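PDB 2FB0: conserved hypothetical protein from Bacteroides thetaiotaomicron, which is of unknown function but belongs to the antibiotic biosynthesis monooxygenase family and may be an oxidoreductase. Local coordinates for residues V9-N14 / G79-L84. Numbering follows the deposited sequence. Where two conformers were deposited one is given.
Sequences VFVRVN and GIIQEL
Val-11 CG1 meets Ile-81 CG2 at 4.1 Å, the one apolar side-chain contact between 9-14 and 79-84, and the two side chains cross at about a right angle. In both residues the touching methyl stands opposite the backbone N about the first torsion (chi1 -176° in Val-11). This is the tight, buried side: Phe-53 and Ala-85 also touch Val-11, while Ala-24 of helix 18-32 and Met-87 of strand 86-93 pack on Ile-81. The other end is looser, with Asn-14 and Leu-84 partly exposed, although the CA atoms of Val-13 and Leu-84 are only 6.9 Å apart, against 8.5 Å between those of Val-11 and Ile-81. No side chains meet there; Val-13 CG2 rests against Leu-84 O at 3.7 Å, and the polar link runs through a water that donates to Leu-84 O at 2.7 Å and accepts from Asn-14 N at 2.9 Å. Asn-17 ND2 gives the same carbonyl a second hydrogen bond, so the last turn of helix 72-84 is tied to the loop after the strand. With 126 Å² buried and no direct hydrogen bond, packing between these two segments is light, where helix 72-84 lies over strand 5-12 of the four-stranded antiparallel sheet, as in the ferredoxin-like fold of dimeric alpha-beta barrel proteins.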
ATOM      1  N   VAL A   9       3.364  -0.675  -5.871  1.00 21.70           N
ATOM      2  CA  VAL A   9       3.170  -1.373  -7.141  1.00 22.13           C
ATOM      3  C   VAL A   9       1.752  -1.918  -7.159  1.00 22.16           C
ATOM      4  O   VAL A   9       1.425  -2.840  -6.414  1.00 21.90           O
ATOM      5  CB  VAL A   9       4.208  -2.500  -7.334  1.00 22.72           C
ATOM      6  CG1 VAL A   9       4.008  -3.194  -8.695  1.00 22.11           C
ATOM      7  CG2 VAL A   9       5.651  -1.945  -7.235  1.00 21.25           C
ATOM      8  N   PHE A  10       0.904  -1.299  -7.973  1.00 22.02           N
ATOM      9  CA  PHE A  10      -0.510  -1.657  -8.044  1.00 23.44           C
ATOM     10  C   PHE A  10      -0.706  -2.703  -9.119  1.00 23.70           C
ATOM     11  O   PHE A  10      -0.121  -2.606 -10.193  1.00 24.13           O
ATOM     12  CB  PHE A  10      -1.365  -0.419  -8.301  1.00 23.34           C
ATOM     13  CG  PHE A  10      -1.173   0.655  -7.259  1.00 24.32           C
ATOM     14  CD1 PHE A  10      -1.872   0.605  -6.060  1.00 24.44           C
ATOM     15  CD2 PHE A  10      -0.271   1.690  -7.471  1.00 25.29           C
ATOM     16  CE1 PHE A  10      -1.683   1.580  -5.085  1.00 26.14           C
ATOM     17  CE2 PHE A  10      -0.072   2.682  -6.497  1.00 26.41           C
ATOM     18  CZ  PHE A  10      -0.786   2.618  -5.298  1.00 24.68           C
ATOM     19  N   VAL A  11      -1.495  -3.721  -8.795  1.00 24.24           N
ATOM     20  CA  VAL A  11      -1.723  -4.856  -9.684  1.00 24.36           C
ATOM     21  C   VAL A  11      -3.226  -5.038  -9.890  1.00 25.23           C
ATOM     22  O   VAL A  11      -3.997  -5.118  -8.915  1.00 24.77           O
ATOM     23  CB  VAL A  11      -1.103  -6.171  -9.140  1.00 24.15           C
ATOM     24  CG1 VAL A  11      -1.266  -7.321 -10.151  1.00 23.39           C
ATOM     25  CG2 VAL A  11       0.387  -5.996  -8.782  1.00 22.29           C
ATOM     26  N   ARG A  12      -3.642  -5.073 -11.155  0.62 25.33           N
ATOM     27  CA  ARG A  12      -5.027  -5.380 -11.507  0.62 26.08           C
ATOM     28  C   ARG A  12      -5.052  -6.793 -12.099  0.62 26.08           C
ATOM     29  O   ARG A  12      -4.291  -7.100 -13.021  0.62 25.85           O
ATOM     30  CB  ARG A  12      -5.584  -4.339 -12.495  0.62 26.59           C
ATOM     31  CG  ARG A  12      -7.123  -4.304 -12.601  0.62 29.65           C
ATOM     32  CD  ARG A  12      -7.658  -5.367 -13.561  0.62 34.26           C
ATOM     33  NE  ARG A  12      -9.082  -5.652 -13.361  0.62 37.74           N
ATOM     34  CZ  ARG A  12      -9.757  -6.625 -13.973  0.62 38.37           C
ATOM     35  NH1 ARG A  12      -9.153  -7.427 -14.850  0.62 39.07           N
ATOM     36  NH2 ARG A  12     -11.046  -6.797 -13.700  0.62 38.94           N
ATOM     37  N   VAL A  13      -5.916  -7.644 -11.554  1.00 25.97           N
ATOM     38  CA  VAL A  13      -5.974  -9.059 -11.925  1.00 26.39           C
ATOM     39  C   VAL A  13      -7.424  -9.572 -11.931  1.00 27.48           C
ATOM     40  O   VAL A  13      -8.222  -9.201 -11.056  1.00 27.13           O
ATOM     41  CB  VAL A  13      -5.086  -9.923 -10.967  1.00 26.53           C
ATOM     42  CG1 VAL A  13      -5.600  -9.875  -9.501  1.00 26.33           C
ATOM     43  CG2 VAL A  13      -4.954 -11.357 -11.472  1.00 25.06           C
ATOM     44  N   ASN A  14      -7.759 -10.414 -12.916  1.00 27.71           N
ATOM     45  CA  ASN A  14      -9.092 -11.027 -12.998  1.00 28.17           C
ATOM     46  C   ASN A  14      -9.264 -12.152 -11.994  1.00 28.71           C
ATOM     47  O   ASN A  14      -8.298 -12.567 -11.356  1.00 28.37           O
ATOM     48  CB  ASN A  14      -9.418 -11.490 -14.441  1.00 28.31           C
ATOM     49  CG  ASN A  14      -8.576 -12.685 -14.898  1.00 28.20           C
ATOM     50  OD1 ASN A  14      -8.140 -13.519 -14.101  1.00 28.65           O
ATOM     51  ND2 ASN A  14      -8.362 -12.774 -16.204  1.00 30.19           N
ATOM     52  N   GLY A  79       7.968 -11.699 -13.928  1.00 24.87           N
ATOM     53  CA  GLY A  79       7.551 -12.333 -15.178  1.00 25.14           C
ATOM     54  C   GLY A  79       6.202 -13.023 -15.009  1.00 24.21           C
ATOM     55  O   GLY A  79       5.292 -12.795 -15.789  1.00 24.43           O
ATOM     56  N   ILE A  80       6.076 -13.834 -13.963  1.00 24.16           N
ATOM     57  CA  ILE A  80       4.820 -14.536 -13.651  1.00 24.13           C
ATOM     58  C   ILE A  80       3.645 -13.578 -13.440  1.00 24.20           C
ATOM     59  O   ILE A  80       2.573 -13.744 -14.043  1.00 23.45           O
ATOM     60  CB  ILE A  80       4.973 -15.496 -12.453  1.00 23.85           C
ATOM     61  CG1 ILE A  80       5.842 -16.702 -12.843  1.00 23.48           C
ATOM     62  CG2 ILE A  80       3.593 -15.988 -11.960  1.00 24.55           C
ATOM     63  CD1 ILE A  80       6.443 -17.450 -11.658  1.00 22.43           C
ATOM     64  N   ILE A  81       3.846 -12.563 -12.596  1.00 24.28           N
ATOM     65  CA  ILE A  81       2.765 -11.613 -12.305  1.00 23.92           C
ATOM     66  C   ILE A  81       2.348 -10.866 -13.572  1.00 23.93           C
ATOM     67  O   ILE A  81       1.153 -10.684 -13.823  1.00 22.98           O
ATOM     68  CB  ILE A  81       3.135 -10.634 -11.148  1.00 23.36           C
ATOM     69  CG1 ILE A  81       3.422 -11.421  -9.860  1.00 24.06           C
ATOM     70  CG2 ILE A  81       2.024  -9.624 -10.914  1.00 23.63           C
ATOM     71  CD1 ILE A  81       4.136 -10.595  -8.757  1.00 24.32           C
ATOM     72  N   GLN A  82       3.331 -10.465 -14.379  1.00 24.56           N
ATOM     73  CA  GLN A  82       3.068  -9.761 -15.641  1.00 26.76           C
ATOM     74  C   GLN A  82       2.280 -10.591 -16.658  1.00 26.24           C
ATOM     75  O   GLN A  82       1.547 -10.049 -17.478  1.00 26.65           O
ATOM     76  CB  GLN A  82       4.378  -9.271 -16.269  1.00 26.62           C
ATOM     77  CG  GLN A  82       4.903  -8.016 -15.589  1.00 29.67           C
ATOM     78  CD  GLN A  82       6.240  -7.543 -16.138  1.00 31.15           C
ATOM     79  OE1 GLN A  82       6.474  -6.338 -16.247  1.00 37.83           O
ATOM     80  NE2 GLN A  82       7.126  -8.481 -16.470  1.00 34.99           N
ATOM     81  N   GLU A  83       2.439 -11.907 -16.587  1.00 26.24           N
ATOM     82  CA  GLU A  83       1.739 -12.829 -17.460  1.00 26.48           C
ATOM     83  C   GLU A  83       0.294 -13.026 -16.997  1.00 26.76           C
ATOM     84  O   GLU A  83      -0.602 -13.268 -17.805  1.00 27.14           O
ATOM     85  CB  GLU A  83       2.503 -14.160 -17.485  1.00 26.13           C
ATOM     86  CG  GLU A  83       2.445 -14.932 -18.790  1.00 26.68           C
ATOM     87  CD  GLU A  83       2.817 -14.135 -20.036  1.00 27.88           C
ATOM     88  OE1 GLU A  83       3.656 -13.207 -19.975  1.00 27.74           O
ATOM     89  OE2 GLU A  83       2.240 -14.448 -21.097  1.00 26.57           O
ATOM     90  N   LEU A  84       0.078 -12.888 -15.690  1.00 26.40           N
ATOM     91  CA  LEU A  84      -1.239 -13.056 -15.059  1.00 25.77           C
ATOM     92  C   LEU A  84      -2.048 -11.774 -14.908  1.00 25.41           C
ATOM     93  O   LEU A  84      -3.272 -11.817 -14.768  1.00 26.26           O
ATOM     94  CB  LEU A  84      -1.063 -13.680 -13.666  1.00 25.23           C
ATOM     95  CG  LEU A  84      -0.550 -15.113 -13.545  1.00 25.22           C
ATOM     96  CD1 LEU A  84       0.028 -15.354 -12.143  1.00 22.40           C
ATOM     97  CD2 LEU A  84      -1.652 -16.129 -13.877  1.00 22.14           C
TER
HETATM   98  O   HOH W   1      -5.742 -10.645 -15.043  1.00 27.19           O